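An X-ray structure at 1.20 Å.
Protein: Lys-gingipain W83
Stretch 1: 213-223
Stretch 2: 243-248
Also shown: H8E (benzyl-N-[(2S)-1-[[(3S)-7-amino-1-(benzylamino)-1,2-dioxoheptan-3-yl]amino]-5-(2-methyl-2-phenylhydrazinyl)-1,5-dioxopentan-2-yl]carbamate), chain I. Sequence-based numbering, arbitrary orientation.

Stretch 1 (213-223) YTAHGSETAWA
Stretch 2 (243-248) LAIGNC

A glycine in a sheet can make the hollow that an aromatic side chain from a neighbouring segment fills; Lys-gingipain gives a compact example. Strand 243-247 runs parallel to the strand that includes Tyr 213 and Thr 214, with Tyr 213 opposite Gly 246 (CA to CA 5.1 Å) and Thr 214 opposite Asn 247 (CA to CA 4.7 Å). Extended backbones (Tyr 213 phi/psi -116/131, Ile 245 -130/120) alternate their bonds: Tyr 213 N donates to Ile 245 O at 3.1 Å, Asn 247 N to Tyr 213 O at 2.9 Å, and Ala 215 N weakly to Asn 247 O at 3.3 Å. Thr 214 (chi1 t) and Asn 247 (chi1 m) share one face, their CB atoms 4.1 Å apart.

Beyond the pairing, Ala 215 is almost fully extended (165/-144). A type I turn from Ser 218 to Ala 221 then reverses the chain; Ser 218 N donates to Ala 221 O at 2.9 Å across the turn, and farther out Ala 223 N donates to His 216 O at 2.9 Å, so the two arms pair as a hairpin. This return brings in Trp 222 (chi1 m, chi2 -16°), whose CA-to-CB bond points sideways while its indole reaches stretch 2. Gly 246 supplies the hollow: Trp 222 NE1 lies 3.7 Å from Gly 246 CA, and an ideal CB there would clash with that nitrogen. Farther along, Trp 222 CH2 meets Ala 244 CB at 4.3 Å.

Cys 248 (chi1 p) is the complementary bump. Cys 248 CB sits 2.9 Å from Ala 215 O and 4.0 Å from Tyr 213 CE1, at the edge of the tyrosine ring (chi1 t, chi2 -89°), while Cys 248 SG approaches Trp 222 CD1 at 3.9 Å. Gly 217 leaves room, since a CB would clash with SG. The ligand bridges both stretches: H8E NAB donates to Thr 214 OG1 and Asn 247 O, each at 2.9 Å.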

# COMPACT_ATOMS: atom_id res chain seq x y z
N TYR A 213 4.43 -6.69 -13.22
CA TYR A 213 4.39 -7.81 -14.15
C TYR A 213 2.92 -8.11 -14.44
O TYR A 213 2.11 -8.27 -13.52
CB TYR A 213 5.07 -9.02 -13.47
CG TYR A 213 4.90 -10.34 -14.19
CD1 TYR A 213 3.80 -11.16 -13.93
CD2 TYR A 213 5.87 -10.81 -15.07
CE1 TYR A 213 3.67 -12.41 -14.51
CE2 TYR A 213 5.74 -12.07 -15.67
CZ TYR A 213 4.64 -12.86 -15.38
OH TYR A 213 4.52 -14.10 -16.00
N THR A 214 2.57 -8.24 -15.73
CA THR A 214 1.23 -8.67 -16.14
C THR A 214 1.39 -9.80 -17.15
O THR A 214 1.98 -9.62 -18.24
CB THR A 214 0.41 -7.51 -16.69
OG1 THR A 214 -0.84 -8.11 -17.14
CG2 THR A 214 1.03 -6.73 -17.85
N ALA A 215 0.94 -10.99 -16.76
CA ALA A 215 0.93 -12.26 -17.54
C ALA A 215 0.68 -13.41 -16.56
O ALA A 215 -0.11 -13.21 -15.65
CB ALA A 215 2.20 -12.48 -18.38
N HIS A 216 1.28 -14.59 -16.74
CA HIS A 216 0.93 -15.77 -15.92
C HIS A 216 1.61 -15.79 -14.59
O HIS A 216 2.83 -15.51 -14.50
CB HIS A 216 1.26 -17.06 -16.68
CG HIS A 216 0.71 -17.13 -18.06
ND1 HIS A 216 1.43 -17.75 -19.07
CD2 HIS A 216 -0.41 -16.62 -18.60
CE1 HIS A 216 0.71 -17.63 -20.17
NE2 HIS A 216 -0.41 -17.00 -19.94
N GLY A 217 0.89 -16.22 -13.57
CA GLY A 217 1.42 -16.41 -12.23
C GLY A 217 1.16 -17.78 -11.68
O GLY A 217 0.17 -18.43 -12.03
N SER A 218 2.02 -18.18 -10.74
CA SER A 218 1.79 -19.35 -9.91
C SER A 218 1.85 -18.90 -8.45
O SER A 218 2.12 -17.73 -8.16
CB SER A 218 2.80 -20.46 -10.16
OG SER A 218 4.03 -20.11 -9.54
N GLU A 219 1.64 -19.83 -7.51
CA GLU A 219 1.66 -19.43 -6.09
C GLU A 219 3.01 -18.92 -5.68
O GLU A 219 3.09 -18.13 -4.74
CB GLU A 219 1.35 -20.64 -5.19
CG GLU A 219 -0.00 -21.32 -5.48
CD GLU A 219 0.02 -22.47 -6.50
OE1 GLU A 219 0.98 -22.57 -7.30
OE2 GLU A 219 -0.94 -23.28 -6.50
N THR A 220 4.07 -19.37 -6.37
CA THR A 220 5.44 -19.06 -5.96
C THR A 220 6.27 -18.41 -7.05
O THR A 220 7.50 -18.38 -6.94
CB THR A 220 6.14 -20.35 -5.44
OG1 THR A 220 6.12 -21.32 -6.49
CG2 THR A 220 5.49 -20.89 -4.20
N ALA A 221 5.63 -17.85 -8.09
CA ALA A 221 6.40 -17.27 -9.17
C ALA A 221 5.59 -16.33 -10.02
O ALA A 221 4.40 -16.53 -10.27
CB ALA A 221 6.99 -18.36 -10.10
N TRP A 222 6.30 -15.36 -10.60
CA TRP A 222 5.90 -14.73 -11.87
C TRP A 222 6.38 -15.76 -12.90
O TRP A 222 7.57 -16.10 -12.92
CB TRP A 222 6.54 -13.35 -12.05
CG TRP A 222 6.00 -12.33 -11.11
CD1 TRP A 222 4.86 -12.40 -10.36
CD2 TRP A 222 6.51 -11.01 -10.94
NE1 TRP A 222 4.65 -11.21 -9.71
CE2 TRP A 222 5.66 -10.34 -10.05
CE3 TRP A 222 7.64 -10.33 -11.44
CZ2 TRP A 222 5.82 -8.98 -9.72
CZ3 TRP A 222 7.84 -9.01 -11.06
CH2 TRP A 222 6.95 -8.35 -10.20
N ALA A 223 5.49 -16.32 -13.72
CA ALA A 223 5.83 -17.55 -14.42
C ALA A 223 6.66 -17.39 -15.69
O ALA A 223 7.44 -18.32 -16.00
CB ALA A 223 4.57 -18.34 -14.73
N LEU A 243 7.91 -1.32 -4.37
CA LEU A 243 6.55 -1.86 -4.43
C LEU A 243 6.50 -2.76 -5.66
O LEU A 243 6.97 -2.36 -6.74
CB LEU A 243 5.58 -0.69 -4.63
CG LEU A 243 4.14 -1.09 -5.03
CD1 LEU A 243 3.45 -1.96 -3.97
CD2 LEU A 243 3.30 0.14 -5.29
N ALA A 244 5.99 -3.98 -5.51
CA ALA A 244 5.79 -4.86 -6.68
C ALA A 244 4.32 -5.16 -6.80
O ALA A 244 3.61 -5.35 -5.79
CB ALA A 244 6.61 -6.13 -6.54
N ILE A 245 3.87 -5.25 -8.05
CA ILE A 245 2.44 -5.59 -8.37
C ILE A 245 2.46 -6.71 -9.39
O ILE A 245 3.04 -6.57 -10.50
CB ILE A 245 1.69 -4.37 -8.91
CG1 ILE A 245 1.73 -3.23 -7.88
CG2 ILE A 245 0.24 -4.77 -9.27
CD1 ILE A 245 0.90 -2.00 -8.27
N GLY A 246 1.87 -7.84 -9.02
CA GLY A 246 1.71 -8.98 -9.92
C GLY A 246 0.26 -9.04 -10.39
O GLY A 246 -0.64 -9.41 -9.61
N ASN A 247 0.01 -8.54 -11.60
CA ASN A 247 -1.32 -8.67 -12.23
C ASN A 247 -1.34 -10.01 -12.97
O ASN A 247 -0.98 -10.11 -14.16
CB ASN A 247 -1.60 -7.51 -13.15
CG ASN A 247 -1.72 -6.18 -12.41
OD1 ASN A 247 -0.95 -5.25 -12.62
ND2 ASN A 247 -2.71 -6.10 -11.51
N CYS A 248 -1.63 -11.06 -12.19
CA CYS A 248 -1.43 -12.46 -12.60
C CYS A 248 -2.11 -13.35 -11.60
O CYS A 248 -2.49 -12.91 -10.50
CB CYS A 248 0.05 -12.82 -12.75
SG CYS A 248 1.03 -12.56 -11.24
CAQ H8E I . 0.76 -21.06 -13.82
CAK H8E I . 2.11 -21.42 -14.02
CAH H8E I . 2.68 -21.28 -15.29
CAL H8E I . 1.95 -20.81 -16.37
CAR H8E I . 0.62 -20.48 -16.14
CBO H8E I . 0.01 -20.55 -14.89
CBA H8E I . -1.36 -20.23 -14.78
NBE H8E I . -1.60 -18.79 -14.55
CBL H8E I . -2.70 -18.14 -15.02
OAE H8E I . -3.50 -18.70 -15.78
CBN H8E I . -2.86 -16.69 -14.58
OAG H8E I . -1.78 -16.17 -14.16
CBS H8E I . -3.67 -15.86 -15.62
CBB H8E I . -3.45 -14.35 -15.48
CAY H8E I . -4.15 -13.54 -16.58
CAX H8E I . -4.17 -12.03 -16.34
CAW H8E I . -2.81 -11.39 -16.54
NAB H8E I . -2.92 -9.91 -16.32
NBG H8E I . -5.11 -16.15 -15.61
C H8E I . -5.82 -16.62 -16.63
O H8E I . -5.39 -16.92 -17.73
CA H8E I . -7.26 -16.93 -16.25
N H8E I . -8.16 -16.93 -17.40
CBK H8E I . -8.47 -15.80 -18.08
OAD H8E I . -7.89 -14.74 -17.80
OBI H8E I . -9.37 -15.93 -18.98
CBD H8E I . -9.70 -14.77 -19.83
CBP H8E I . -10.55 -15.17 -20.95
CAS H8E I . -11.94 -15.00 -20.93
CAM H8E I . -12.78 -15.36 -22.02
CAI H8E I . -12.15 -15.97 -23.11
CAN H8E I . -10.78 -16.20 -23.10
CAT H8E I . -9.97 -15.81 -22.05
CB H8E I . -7.32 -18.32 -15.57
CG H8E I . -6.81 -19.46 -16.49
CD H8E I . -6.53 -20.70 -15.69
OE1 H8E I . -7.45 -21.48 -15.40
NE2 H8E I . -5.25 -20.80 -15.30
NBT H8E I . -4.80 -21.79 -14.41
CAA H8E I . -4.26 -21.21 -13.15
CBQ H8E I . -4.22 -22.93 -15.04
CAU H8E I . -3.26 -23.73 -14.39
CAO H8E I . -2.76 -24.87 -15.01
CAJ H8E I . -3.20 -25.22 -16.28
CAP H8E I . -4.11 -24.42 -16.95
CAV H8E I . -4.64 -23.29 -16.32